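Local coordinates for allantoin racemase (Pseudomonas fluorescens, PDB 5LG5), which racemises allantoin, interconverting its two enantiomers, and probably accepts other 5-monosubstituted hydantoins as well, at residues I3-V8 / T30-L35; A70-G75 / V93-A98; V112-D117 / V139-M144; G40-E45 / A145-E150. One frame throughout, in Å; residues are numbered along the deposited sequence.

Contact 1 of 4, residues I3-V8 / T30-L35; sequences ILVVNV and TEIVGL
Leu-35 and Leu-4 interlock between strands 2-7 and 31-35. The CD1 methyl of Leu-35 settles against the branch point of Leu-4, 3.7 Å from its CG, with CB and CD2 of Leu-4 forming the sides of the hollow. On its other flank Leu-4 runs beside Val-33, both pointing the same way, with Leu-4 CD1 4.1 Å from Val-33 CB. A single leucine thus fills the step between Val-33 and Leu-35. On the face carrying Ile-3, Val-5 and Ile-32, the bump is Val-5 CG2, which lies anti to its carbonyl carbon and meets Ile-32 CG2 at 3.7 Å. Gly-34, level with Val-5, has no side chain; Val-5 crosses Ile-32 obliquely. Ile-3 CD1 reaches Thr-30 CG2 just ahead of strand 31-35.

Five backbone bonds fix the register, Ile-3 beside Ile-32 through Val-6 beside Leu-35; they run from Ile-3 N to Glu-31 O (2.9 Å, 171° at the hydrogen) to Asn-7 N to Leu-35 O (3.0 Å). The axes of the short segments pass 4.6 Å apart at 25°. Helix 47-63 covers the Val-6 and Leu-35 face, while helix 12-25 covers Val-5 and Ile-32 and supplies Thr-15, whose OG1 accepts from Asn-7 ND2. Parallel neighbours joined through helix 12-25 form a beta-alpha-beta crossover, here at the edge of a four-stranded parallel sheet with strand order 2-1-3-4.

Contact 2 of 4, residues A70-G75 / V93-A98; sequences AVIQAG and VDITEA
Val-93 N donates to Val-71 O at 2.8 Å, the first of three backbone bonds by which 92-94 joins 70-74 as the outer parallel strand of a beta-alpha-beta unit. Gln-73 N to Val-93 O follows, and Ile-95 N to Gln-73 O (3.0 Å) carries the ladder into the first turn of helix 95-103. Asp-94 is the N-cap of that helix. Its OD1 takes Thr-96 N on the anti lone pair at 2.9 Å and Thr-96 OG1 on the syn side at 2.6 Å, 30° out of the carboxylate plane; two donors from one residue fix the rotation of the carboxylate.

Its other oxygen, OD2, lies 3.3 Å from Gln-73 CG, and the amide and carboxylate planes stand 63° apart. Gln-73 NE2 turns its hydrogen bond to His-79 O instead.

Beside Ile-72, Ile-95 fills the bend at Ala-74 and Gly-75. Its CG1 takes the crowded position between backbone N and carbonyl carbon (chi1 69°), which brings it 3.4 Å from Gly-75 O. Val-93 packs on Ala-205 of helix 201-214 and on Phe-105 of a second subunit. Ile-72 and Ile-95 cross at about a right angle, their CG2 methyls 3.7 Å apart.

Contact 3 of 4, residues V112-D117 / V139-M144; sequences VVTTLD and VRASGM
Ala-141 sets its methyl over one face of the peptide joining Leu-116 to Asp-117, with CB 3.5 Å from Leu-116 C, above the plane and displaced toward Asp-117 N. The same CB lies 3.4 Å from Thr-115 O; the turn after strand 110-114 passes close around this methyl. The carbonyl of Thr-114 accepts twice: Ser-142 N arrives at 2.8 Å, tilted 35° from the carbonyl plane, and Ser-142 OG at 3.2 Å, closer to the plane. That double grip depends on OG standing between the backbone N and the carbonyl carbon of Ser-142 (chi1 65°). An alanine here would probably leave Thr-114 O with one donor fewer and take from Met-144 N its weak bond to OG. Thr-115 O is held by Gly-143 N at 2.7 Å, nearly in line with the C=O. Gly-143 has a positive phi (95°), at which a side chain would crowd the preceding carbonyl oxygen. Beyond this linkage, Leu-116 CD2 packs against Met-144 C at 3.8 Å.

Further back the pair is a parallel ladder, with Arg-140 N bonded to Val-112 O and the valines Val-112 and Val-139 touching at 4.1 Å (CB to CG2). Arg-140 turns its guanidinium outward to a salt bridge with Asp-171, and Asp-117 OD1 pairs with both Arg-223 of a third subunit and Lys-172 of a fourth. Helix 120-129 makes the beta-alpha-beta crossover and covers Thr-114 and Val-139; helix 153-171 packs on Val-113 and Arg-140, and strand 175-179 continues the sheet through Val-113.

Contact 4 of 4, residues G40-E45 / A145-E150; sequences GAESVE and AVLELE
Glu-45 and Val-146 meet where the loop after strand 40-41, from the lobe built on the 2-7 sheet, touches the turn leading into helix 148-151 of the other lobe of this two-sheet racemase fold.

The direct polar link is weak, Val-146 N to Glu-45 OE2 at 3.4 Å. A water bridges the same two segments: lying 2.6 Å from Ser-43 OG, it donates to Glu-45 OE2 at 2.5 Å and accepts weakly from Leu-147 N. Lys-231 of a third subunit forms a salt bridge with Glu-45 OE1 and a hydrogen bond with Ser-43 OG, so one carboxylate serves both the lobe contact and the subunit interface.

Van der Waals contact comes in two places. Ser-43 CB rests on Val-146 CB at 3.9 Å. Leu-147, crossing Glu-42 at about a right angle, stands its CD1 over the face of the carboxylate, 3.6 Å from Glu-42 CD, while Glu-42 OE2 accepts from Lys-232 N of the third subunit. An alanine in place of Glu-42 would probably leave Leu-147 CD1 without that flat surface and Lys-232 N of the third subunit without its acceptor.

Within 145-150 a side chain secures the turn itself: Ala-145 N donates to Glu-148 OE1 at 2.8 Å, nearly along its C-O bond.

In the fold
Contacts 1 and 2 belong to one parallel sheet, their centres about 10 Å apart, with strands 2-7 and 70-74 joined by probable hydrogen bonds such as Val-6 O to Ala-74 N (2.8 Å). Contact 3 lies in the second sheet, its centre about 25 Å from that of contact 1 and on the other side of the chain's centre. Contact 4 ties the halves together: Val-44 CG2 touches Val-8 O of contact 1 at 3.9 Å, and Glu-45 CD meets Leu-116 CD1 of contact 3 at 3.5 Å. Contacts 2 and 3 come within about 6 Å at their nearest atoms. As in related racemases, the substrate probably binds in the cleft between the two lobes that contact 4 joins.

Contact 1 of 4, residues I3-V8 / T30-L35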
loop_
_atom_site.group_PDB
_atom_site.type_symbol
_atom_site.label_atom_id
_atom_site.label_comp_id
_atom_site.label_asym_id
_atom_site.label_seq_id
_atom_site.Cartn_x
_atom_site.Cartn_y
_atom_site.Cartn_z
ATOM N N ILE E 3 -32.321 13.371 13.525
ATOM C CA ILE E 3 -31.443 12.717 12.568
ATOM C C ILE E 3 -32.273 12.091 11.469
ATOM O O ILE E 3 -33.178 11.299 11.752
ATOM C CB ILE E 3 -30.583 11.615 13.247
ATOM C CG1 ILE E 3 -29.823 12.190 14.452
ATOM C CG2 ILE E 3 -29.615 10.988 12.272
ATOM C CD1 ILE E 3 -28.978 11.155 15.176
ATOM N N LEU E 4 -32.001 12.482 10.223
ATOM C CA LEU E 4 -32.602 11.828 9.065
ATOM C C LEU E 4 -31.845 10.545 8.807
ATOM O O LEU E 4 -30.617 10.527 8.834
ATOM C CB LEU E 4 -32.573 12.700 7.802
ATOM C CG LEU E 4 -33.484 13.921 7.603
ATOM C CD1 LEU E 4 -34.062 14.460 8.892
ATOM C CD2 LEU E 4 -32.793 15.016 6.806
ATOM N N VAL E 5 -32.597 9.467 8.626
ATOM C CA VAL E 5 -32.049 8.185 8.265
ATOM C C VAL E 5 -32.626 7.841 6.905
ATOM O O VAL E 5 -33.810 7.543 6.792
ATOM C CB VAL E 5 -32.404 7.147 9.324
ATOM C CG1 VAL E 5 -31.761 5.805 9.003
ATOM C CG2 VAL E 5 -31.936 7.652 10.683
ATOM N N VAL E 6 -31.800 7.926 5.866
ATOM C CA VAL E 6 -32.301 7.860 4.502
ATOM C C VAL E 6 -31.988 6.529 3.848
ATOM O O VAL E 6 -30.833 6.120 3.736
ATOM C CB VAL E 6 -31.733 9.007 3.648
ATOM C CG1 VAL E 6 -32.461 9.083 2.323
ATOM C CG2 VAL E 6 -31.876 10.321 4.391
ATOM N N ASN E 7 -33.040 5.829 3.457
ATOM C CA ASN E 7 -32.902 4.591 2.717
ATOM C C ASN E 7 -32.276 4.946 1.372
ATOM O O ASN E 7 -32.523 6.036 0.840
ATOM C CB ASN E 7 -34.290 3.984 2.537
ATOM C CG ASN E 7 -34.266 2.565 1.993
ATOM O OD1 ASN E 7 -33.211 2.000 1.687
ATOM N ND2 ASN E 7 -35.455 1.989 1.846
ATOM N N VAL E 8 -31.456 4.066 0.812
ATOM C CA VAL E 8 -30.867 4.374 -0.486
ATOM C C VAL E 8 -31.797 3.884 -1.579
ATOM O O VAL E 8 -31.729 4.349 -2.730
ATOM C CB VAL E 8 -29.472 3.748 -0.679
ATOM C CG1 VAL E 8 -28.427 4.494 0.170
ATOM C CG2 VAL E 8 -29.503 2.261 -0.319
ATOM N N THR E 30 -33.432 12.233 21.079
ATOM C CA THR E 30 -33.108 12.044 19.670
ATOM C C THR E 30 -34.318 11.569 18.888
ATOM O O THR E 30 -34.872 10.505 19.162
ATOM C CB THR E 30 -31.958 11.046 19.478
ATOM O OG1 THR E 30 -30.740 11.597 20.011
ATOM C CG2 THR E 30 -31.771 10.735 18.007
ATOM N N GLU E 31 -34.731 12.366 17.913
ATOM C CA GLU E 31 -35.819 11.985 17.030
ATOM C C GLU E 31 -35.249 11.405 15.740
ATOM O O GLU E 31 -34.371 12.006 15.114
ATOM C CB GLU E 31 -36.715 13.188 16.719
ATOM C CG GLU E 31 -37.826 12.865 15.730
ATOM C CD GLU E 31 -38.635 14.083 15.324
ATOM O OE1 GLU E 31 -39.507 13.935 14.442
ATOM O OE2 GLU E 31 -38.399 15.185 15.880
ATOM N N ILE E 32 -35.745 10.239 15.352
ATOM C CA ILE E 32 -35.357 9.619 14.097
ATOM C C ILE E 32 -36.406 9.890 13.027
ATOM O O ILE E 32 -37.588 9.635 13.222
ATOM C CB ILE E 32 -35.218 8.087 14.245
ATOM C CG1 ILE E 32 -34.121 7.733 15.256
ATOM C CG2 ILE E 32 -34.924 7.455 12.897
ATOM C CD1 ILE E 32 -32.728 8.258 14.877
ATOM N N VAL E 33 -35.978 10.422 11.891
ATOM C CA VAL E 33 -36.886 10.546 10.764
ATOM C C VAL E 33 -36.415 9.729 9.578
ATOM O O VAL E 33 -35.407 10.040 8.951
ATOM C CB VAL E 33 -37.054 11.996 10.346
ATOM C CG1 VAL E 33 -37.996 12.078 9.166
ATOM C CG2 VAL E 33 -37.573 12.808 11.529
ATOM N N GLY E 34 -37.155 8.677 9.267
ATOM C CA GLY E 34 -36.813 7.824 8.145
ATOM C C GLY E 34 -37.327 8.372 6.835
ATOM O O GLY E 34 -38.513 8.678 6.706
ATOM N N LEU E 35 -36.436 8.507 5.854
ATOM C CA LEU E 35 -36.831 9.038 4.550
ATOM C C LEU E 35 -36.602 8.033 3.434
ATOM O O LEU E 35 -35.584 7.335 3.403
ATOM C CB LEU E 35 -36.081 10.334 4.249
ATOM C CG LEU E 35 -36.272 11.483 5.232
ATOM C CD1 LEU E 35 -35.458 12.665 4.772
ATOM C CD2 LEU E 35 -37.767 11.847 5.336
#

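Contact 2 of 4, residues A70-G75 / V93-A98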
loop_
_atom_site.group_PDB
_atom_site.type_symbol
_atom_site.label_atom_id
_atom_site.label_comp_id
_atom_site.label_asym_id
_atom_site.label_seq_id
_atom_site.Cartn_x
_atom_site.Cartn_y
_atom_site.Cartn_z
ATOM N N ALA E 70 -28.276 16.010 11.808
ATOM C CA ALA E 70 -27.368 15.042 11.235
ATOM C C ALA E 70 -28.141 14.225 10.229
ATOM O O ALA E 70 -29.380 14.220 10.239
ATOM C CB ALA E 70 -26.778 14.139 12.326
ATOM N N VAL E 71 -27.413 13.552 9.346
ATOM C CA VAL E 71 -28.030 12.699 8.347
ATOM C C VAL E 71 -27.291 11.382 8.284
ATOM O O VAL E 71 -26.051 11.346 8.273
ATOM C CB VAL E 71 -28.038 13.354 6.938
ATOM C CG1 VAL E 71 -28.543 12.355 5.892
ATOM C CG2 VAL E 71 -28.893 14.629 6.930
ATOM N N ILE E 72 -28.052 10.293 8.275
ATOM C CA ILE E 72 -27.482 8.962 8.098
ATOM C C ILE E 72 -27.902 8.418 6.759
ATOM O O ILE E 72 -29.102 8.386 6.455
ATOM C CB ILE E 72 -27.938 7.967 9.171
ATOM C CG1 ILE E 72 -27.410 8.350 10.554
ATOM C CG2 ILE E 72 -27.461 6.563 8.809
ATOM C CD1 ILE E 72 -28.022 7.496 11.682
ATOM N N GLN E 73 -26.929 8.005 5.951
ATOM C CA GLN E 73 -27.243 7.335 4.705
ATOM C C GLN E 73 -27.242 5.829 4.939
ATOM O O GLN E 73 -26.200 5.227 5.223
ATOM C CB GLN E 73 -26.282 7.736 3.582
ATOM C CG GLN E 73 -26.544 6.968 2.297
ATOM C CD GLN E 73 -25.951 7.628 1.076
ATOM O OE1 GLN E 73 -26.018 8.848 0.918
ATOM N NE2 GLN E 73 -25.373 6.826 0.199
ATOM N N ALA E 74 -28.430 5.237 4.838
ATOM C CA ALA E 74 -28.641 3.859 5.259
ATOM C C ALA E 74 -28.616 2.930 4.069
ATOM O O ALA E 74 -29.640 2.354 3.685
ATOM C CB ALA E 74 -29.960 3.721 6.006
ATOM N N GLY E 75 -27.451 2.815 3.459
ATOM C CA GLY E 75 -27.247 1.831 2.417
ATOM C C GLY E 75 -25.818 1.371 2.540
ATOM O O GLY E 75 -24.937 2.159 2.906
ATOM N N VAL E 93 -23.346 10.531 8.104
ATOM C CA VAL E 93 -22.674 9.263 8.316
ATOM C C VAL E 93 -23.318 8.140 7.528
ATOM O O VAL E 93 -24.539 7.965 7.529
ATOM C CB VAL E 93 -22.368 8.933 9.831
ATOM C CG1 VAL E 93 -23.074 9.876 10.788
ATOM C CG2 VAL E 93 -22.624 7.466 10.149
ATOM N N ASP E 94 -22.484 7.438 6.780
ATOM C CA ASP E 94 -22.963 6.329 5.993
ATOM C C ASP E 94 -22.816 5.076 6.830
ATOM O O ASP E 94 -21.793 4.893 7.502
ATOM C CB ASP E 94 -22.176 6.214 4.697
ATOM C CG ASP E 94 -22.823 5.272 3.744
ATOM O OD1 ASP E 94 -22.744 4.038 3.976
ATOM O OD2 ASP E 94 -23.472 5.768 2.800
ATOM N N ILE E 95 -23.817 4.206 6.782
ATOM C CA ILE E 95 -23.807 3.022 7.647
ATOM C C ILE E 95 -22.642 2.091 7.343
ATOM O O ILE E 95 -22.226 1.306 8.191
ATOM C CB ILE E 95 -25.141 2.248 7.610
ATOM C CG1 ILE E 95 -25.356 1.581 6.245
ATOM C CG2 ILE E 95 -26.305 3.179 7.974
ATOM C CD1 ILE E 95 -26.626 0.688 6.181
ATOM N N THR E 96 -22.115 2.200 6.127
ATOM C CA THR E 96 -20.962 1.424 5.699
ATOM C C THR E 96 -19.760 1.723 6.572
ATOM O O THR E 96 -19.166 0.836 7.187
ATOM C CB THR E 96 -20.571 1.793 4.254
ATOM O OG1 THR E 96 -21.719 1.693 3.394
ATOM C CG2 THR E 96 -19.447 0.897 3.751
ATOM N N GLU E 97 -19.406 2.994 6.625
ATOM C CA GLU E 97 -18.267 3.423 7.406
ATOM C C GLU E 97 -18.569 3.355 8.886
ATOM O O GLU E 97 -17.725 2.947 9.672
ATOM C CB GLU E 97 -17.850 4.806 6.928
ATOM C CG GLU E 97 -17.421 4.683 5.477
ATOM C CD GLU E 97 -17.718 5.898 4.642
ATOM O OE1 GLU E 97 -17.913 5.715 3.425
ATOM O OE2 GLU E 97 -17.765 7.021 5.192
ATOM N N ALA E 98 -19.807 3.658 9.254
ATOM C CA ALA E 98 -20.204 3.515 10.646
ATOM C C ALA E 98 -19.942 2.086 11.112
ATOM O O ALA E 98 -19.277 1.878 12.127
ATOM C CB ALA E 98 -21.665 3.873 10.822
#

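Contact 3 of 4, residues V112-D117 / V139-M144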
loop_
_atom_site.group_PDB
_atom_site.type_symbol
_atom_site.label_atom_id
_atom_site.label_comp_id
_atom_site.label_asym_id
_atom_site.label_seq_id
_atom_site.Cartn_x
_atom_site.Cartn_y
_atom_site.Cartn_z
ATOM N N VAL E 112 -17.325 -8.098 6.249
ATOM C CA VAL E 112 -18.638 -7.631 5.892
ATOM C C VAL E 112 -19.378 -8.743 5.178
ATOM O O VAL E 112 -18.836 -9.367 4.273
ATOM C CB VAL E 112 -18.537 -6.393 4.975
ATOM C CG1 VAL E 112 -19.929 -5.877 4.618
ATOM C CG2 VAL E 112 -17.689 -5.303 5.650
ATOM N N VAL E 113 -20.608 -9.006 5.589
ATOM C CA VAL E 113 -21.428 -9.960 4.865
ATOM C C VAL E 113 -22.499 -9.187 4.137
ATOM O O VAL E 113 -23.311 -8.510 4.761
ATOM C CB VAL E 113 -22.090 -11.008 5.775
ATOM C CG1 VAL E 113 -23.015 -11.883 4.944
ATOM C CG2 VAL E 113 -21.032 -11.846 6.495
ATOM N N THR E 114 -22.489 -9.256 2.814
ATOM C CA THR E 114 -23.478 -8.504 2.055
ATOM C C THR E 114 -24.427 -9.470 1.360
ATOM O O THR E 114 -24.468 -10.667 1.690
ATOM C CB THR E 114 -22.816 -7.502 1.045
ATOM O OG1 THR E 114 -23.811 -6.660 0.443
ATOM C CG2 THR E 114 -22.035 -8.230 -0.038
ATOM N N THR E 115 -25.181 -8.928 0.407
ATOM C CA THR E 115 -26.219 -9.645 -0.314
ATOM C C THR E 115 -25.675 -10.365 -1.533
ATOM O O THR E 115 -25.373 -11.561 -1.489
ATOM C CB THR E 115 -27.281 -8.651 -0.782
ATOM O OG1 THR E 115 -26.624 -7.498 -1.341
ATOM C CG2 THR E 115 -28.143 -8.223 0.399
ATOM N N LEU E 116 -25.566 -9.624 -2.632
ATOM C CA LEU E 116 -25.114 -10.179 -3.894
ATOM C C LEU E 116 -23.610 -10.055 -4.105
ATOM O O LEU E 116 -22.964 -9.102 -3.641
ATOM C CB LEU E 116 -25.855 -9.515 -5.047
ATOM C CG LEU E 116 -27.367 -9.794 -5.056
ATOM C CD1 LEU E 116 -28.000 -9.215 -6.310
ATOM C CD2 LEU E 116 -27.653 -11.279 -4.947
ATOM N N ASP E 117 -23.059 -11.027 -4.811
ATOM C CA ASP E 117 -21.654 -11.041 -5.149
ATOM C C ASP E 117 -21.252 -9.792 -5.927
ATOM O O ASP E 117 -20.169 -9.248 -5.745
ATOM C CB ASP E 117 -21.329 -12.302 -5.947
ATOM C CG ASP E 117 -19.925 -12.291 -6.494
ATOM O OD1 ASP E 117 -18.969 -12.368 -5.685
ATOM O OD2 ASP E 117 -19.784 -12.158 -7.738
ATOM N N VAL E 139 -14.983 -9.107 2.407
ATOM C CA VAL E 139 -16.363 -8.754 2.166
ATOM C C VAL E 139 -16.985 -9.940 1.472
ATOM O O VAL E 139 -16.522 -10.350 0.407
ATOM C CB VAL E 139 -16.471 -7.504 1.280
ATOM C CG1 VAL E 139 -17.965 -7.172 0.968
ATOM C CG2 VAL E 139 -15.762 -6.348 1.953
ATOM N N ARG E 140 -18.010 -10.517 2.083
ATOM C CA ARG E 140 -18.604 -11.740 1.560
ATOM C C ARG E 140 -20.074 -11.570 1.244
ATOM O O ARG E 140 -20.804 -10.889 1.969
ATOM C CB ARG E 140 -18.458 -12.876 2.566
ATOM C CG ARG E 140 -17.046 -13.322 2.788
ATOM C CD ARG E 140 -17.039 -14.560 3.647
ATOM N NE ARG E 140 -15.785 -15.272 3.500
ATOM C CZ ARG E 140 -15.656 -16.393 2.810
ATOM N NH1 ARG E 140 -16.723 -16.937 2.238
ATOM N NH2 ARG E 140 -14.469 -16.973 2.716
ATOM N N ALA E 141 -20.510 -12.235 0.184
ATOM C CA ALA E 141 -21.902 -12.166 -0.223
ATOM C C ALA E 141 -22.656 -13.413 0.223
ATOM O O ALA E 141 -22.198 -14.528 0.022
ATOM C CB ALA E 141 -22.001 -12.001 -1.740
ATOM N N SER E 142 -23.828 -13.215 0.805
ATOM C CA SER E 142 -24.666 -14.338 1.194
ATOM C C SER E 142 -25.244 -15.022 -0.046
ATOM O O SER E 142 -25.559 -16.208 -0.011
ATOM C CB SER E 142 -25.772 -13.858 2.133
ATOM O OG SER E 142 -26.638 -12.974 1.458
ATOM N N GLY E 143 -25.418 -14.264 -1.128
ATOM C CA GLY E 143 -25.961 -14.807 -2.364
ATOM C C GLY E 143 -27.463 -14.599 -2.467
ATOM O O GLY E 143 -28.125 -15.120 -3.370
ATOM N N MET E 144 -28.001 -13.817 -1.543
ATOM C CA MET E 144 -29.426 -13.526 -1.527
ATOM C C MET E 144 -29.641 -12.055 -1.830
ATOM O O MET E 144 -28.942 -11.203 -1.277
ATOM C CB MET E 144 -30.024 -13.827 -0.151
ATOM C CG MET E 144 -29.512 -15.090 0.502
ATOM S SD MET E 144 -30.826 -16.286 0.762
ATOM C CE MET E 144 -31.131 -16.807 -0.918
#

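Contact 4 of 4, residues G40-E45 / A145-E150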
loop_
_atom_site.group_PDB
_atom_site.type_symbol
_atom_site.label_atom_id
_atom_site.label_comp_id
_atom_site.label_asym_id
_atom_site.label_seq_id
_atom_site.Cartn_x
_atom_site.Cartn_y
_atom_site.Cartn_z
ATOM N N GLY E 40 -35.451 6.177 -7.825
ATOM C CA GLY E 40 -34.395 5.185 -7.704
ATOM C C GLY E 40 -34.902 3.756 -7.783
ATOM O O GLY E 40 -36.088 3.525 -8.039
ATOM N N ALA E 41 -33.999 2.792 -7.601
ATOM C CA ALA E 41 -34.349 1.377 -7.681
ATOM C C ALA E 41 -34.935 0.879 -6.352
ATOM O O ALA E 41 -34.651 1.441 -5.292
ATOM C CB ALA E 41 -33.133 0.548 -8.088
ATOM N N GLU E 42 -35.754 -0.170 -6.397
ATOM C CA GLU E 42 -36.361 -0.679 -5.161
ATOM C C GLU E 42 -35.321 -1.373 -4.286
ATOM O O GLU E 42 -35.510 -1.568 -3.090
ATOM C CB GLU E 42 -37.533 -1.614 -5.479
ATOM C CG GLU E 42 -37.153 -2.851 -6.280
ATOM C CD GLU E 42 -38.344 -3.755 -6.539
ATOM O OE1 GLU E 42 -39.289 -3.746 -5.726
ATOM O OE2 GLU E 42 -38.343 -4.459 -7.566
ATOM N N SER E 43 -34.234 -1.778 -4.916
ATOM C CA SER E 43 -33.079 -2.277 -4.202
ATOM C C SER E 43 -31.858 -1.903 -5.017
ATOM O O SER E 43 -31.892 -1.913 -6.250
ATOM C CB SER E 43 -33.178 -3.788 -3.961
ATOM O OG SER E 43 -32.975 -4.506 -5.156
ATOM N N VAL E 44 -30.784 -1.545 -4.323
ATOM C CA VAL E 44 -29.575 -1.085 -4.992
ATOM C C VAL E 44 -28.517 -2.171 -5.113
ATOM O O VAL E 44 -27.847 -2.501 -4.136
ATOM C CB VAL E 44 -28.984 0.096 -4.256
ATOM C CG1 VAL E 44 -27.714 0.557 -4.965
ATOM C CG2 VAL E 44 -30.010 1.206 -4.190
ATOM N N GLU E 45 -28.357 -2.717 -6.314
ATOM C CA GLU E 45 -27.479 -3.866 -6.498
ATOM C C GLU E 45 -26.551 -3.671 -7.687
ATOM O O GLU E 45 -26.582 -4.453 -8.640
ATOM C CB GLU E 45 -28.318 -5.135 -6.714
ATOM C CG GLU E 45 -29.226 -5.489 -5.533
ATOM C CD GLU E 45 -30.255 -6.559 -5.890
ATOM O OE1 GLU E 45 -30.630 -6.656 -7.086
ATOM O OE2 GLU E 45 -30.670 -7.313 -4.976
ATOM N N ALA E 145 -30.591 -11.748 -2.708
ATOM C CA ALA E 145 -30.897 -10.356 -3.029
ATOM C C ALA E 145 -31.473 -9.635 -1.816
ATOM O O ALA E 145 -32.000 -10.277 -0.898
ATOM C CB ALA E 145 -31.849 -10.260 -4.213
ATOM N N VAL E 146 -31.365 -8.304 -1.820
ATOM C CA VAL E 146 -31.855 -7.477 -0.721
ATOM C C VAL E 146 -33.307 -7.788 -0.340
ATOM O O VAL E 146 -33.618 -7.974 0.838
ATOM C CB VAL E 146 -31.733 -5.970 -1.053
ATOM C CG1 VAL E 146 -32.338 -5.132 0.054
ATOM C CG2 VAL E 146 -30.265 -5.579 -1.276
ATOM N N LEU E 147 -34.190 -7.871 -1.330
ATOM C CA LEU E 147 -35.613 -8.061 -1.045
ATOM C C LEU E 147 -35.913 -9.463 -0.543
ATOM O O LEU E 147 -36.923 -9.690 0.123
ATOM C CB LEU E 147 -36.462 -7.745 -2.280
ATOM C CG LEU E 147 -36.337 -6.326 -2.842
ATOM C CD1 LEU E 147 -37.180 -6.198 -4.091
ATOM C CD2 LEU E 147 -36.777 -5.311 -1.793
ATOM N N GLU E 148 -35.009 -10.391 -0.834
ATOM C CA GLU E 148 -35.169 -11.784 -0.430
ATOM C C GLU E 148 -35.019 -11.909 1.085
ATOM O O GLU E 148 -35.401 -12.921 1.674
ATOM C CB GLU E 148 -34.129 -12.647 -1.156
ATOM C CG GLU E 148 -34.688 -13.691 -2.123
ATOM C CD GLU E 148 -33.603 -14.292 -3.026
ATOM O OE1 GLU E 148 -32.531 -13.657 -3.189
ATOM O OE2 GLU E 148 -33.813 -15.401 -3.569
ATOM N N LEU E 149 -34.464 -10.875 1.718
ATOM C CA LEU E 149 -34.236 -10.925 3.157
ATOM C C LEU E 149 -35.550 -10.992 3.891
ATOM O O LEU E 149 -35.685 -11.735 4.861
ATOM C CB LEU E 149 -33.438 -9.717 3.672
ATOM C CG LEU E 149 -31.945 -9.465 3.427
ATOM C CD1 LEU E 149 -31.444 -10.003 2.104
ATOM C CD2 LEU E 149 -31.642 -7.971 3.535
ATOM N N GLU E 150 -36.535 -10.235 3.420
ATOM C CA GLU E 150 -37.806 -10.206 4.123
ATOM C C GLU E 150 -38.822 -11.219 3.593
ATOM O O GLU E 150 -39.768 -11.572 4.300
ATOM C CB GLU E 150 -38.381 -8.785 4.066
ATOM C CG GLU E 150 -37.740 -7.825 5.077
ATOM C CD GLU E 150 -38.279 -7.995 6.494
ATOM O OE1 GLU E 150 -39.400 -8.528 6.647
ATOM O OE2 GLU E 150 -37.584 -7.585 7.456
HETATM O O HOH W 1 -33.149 -6.985 -4.530
#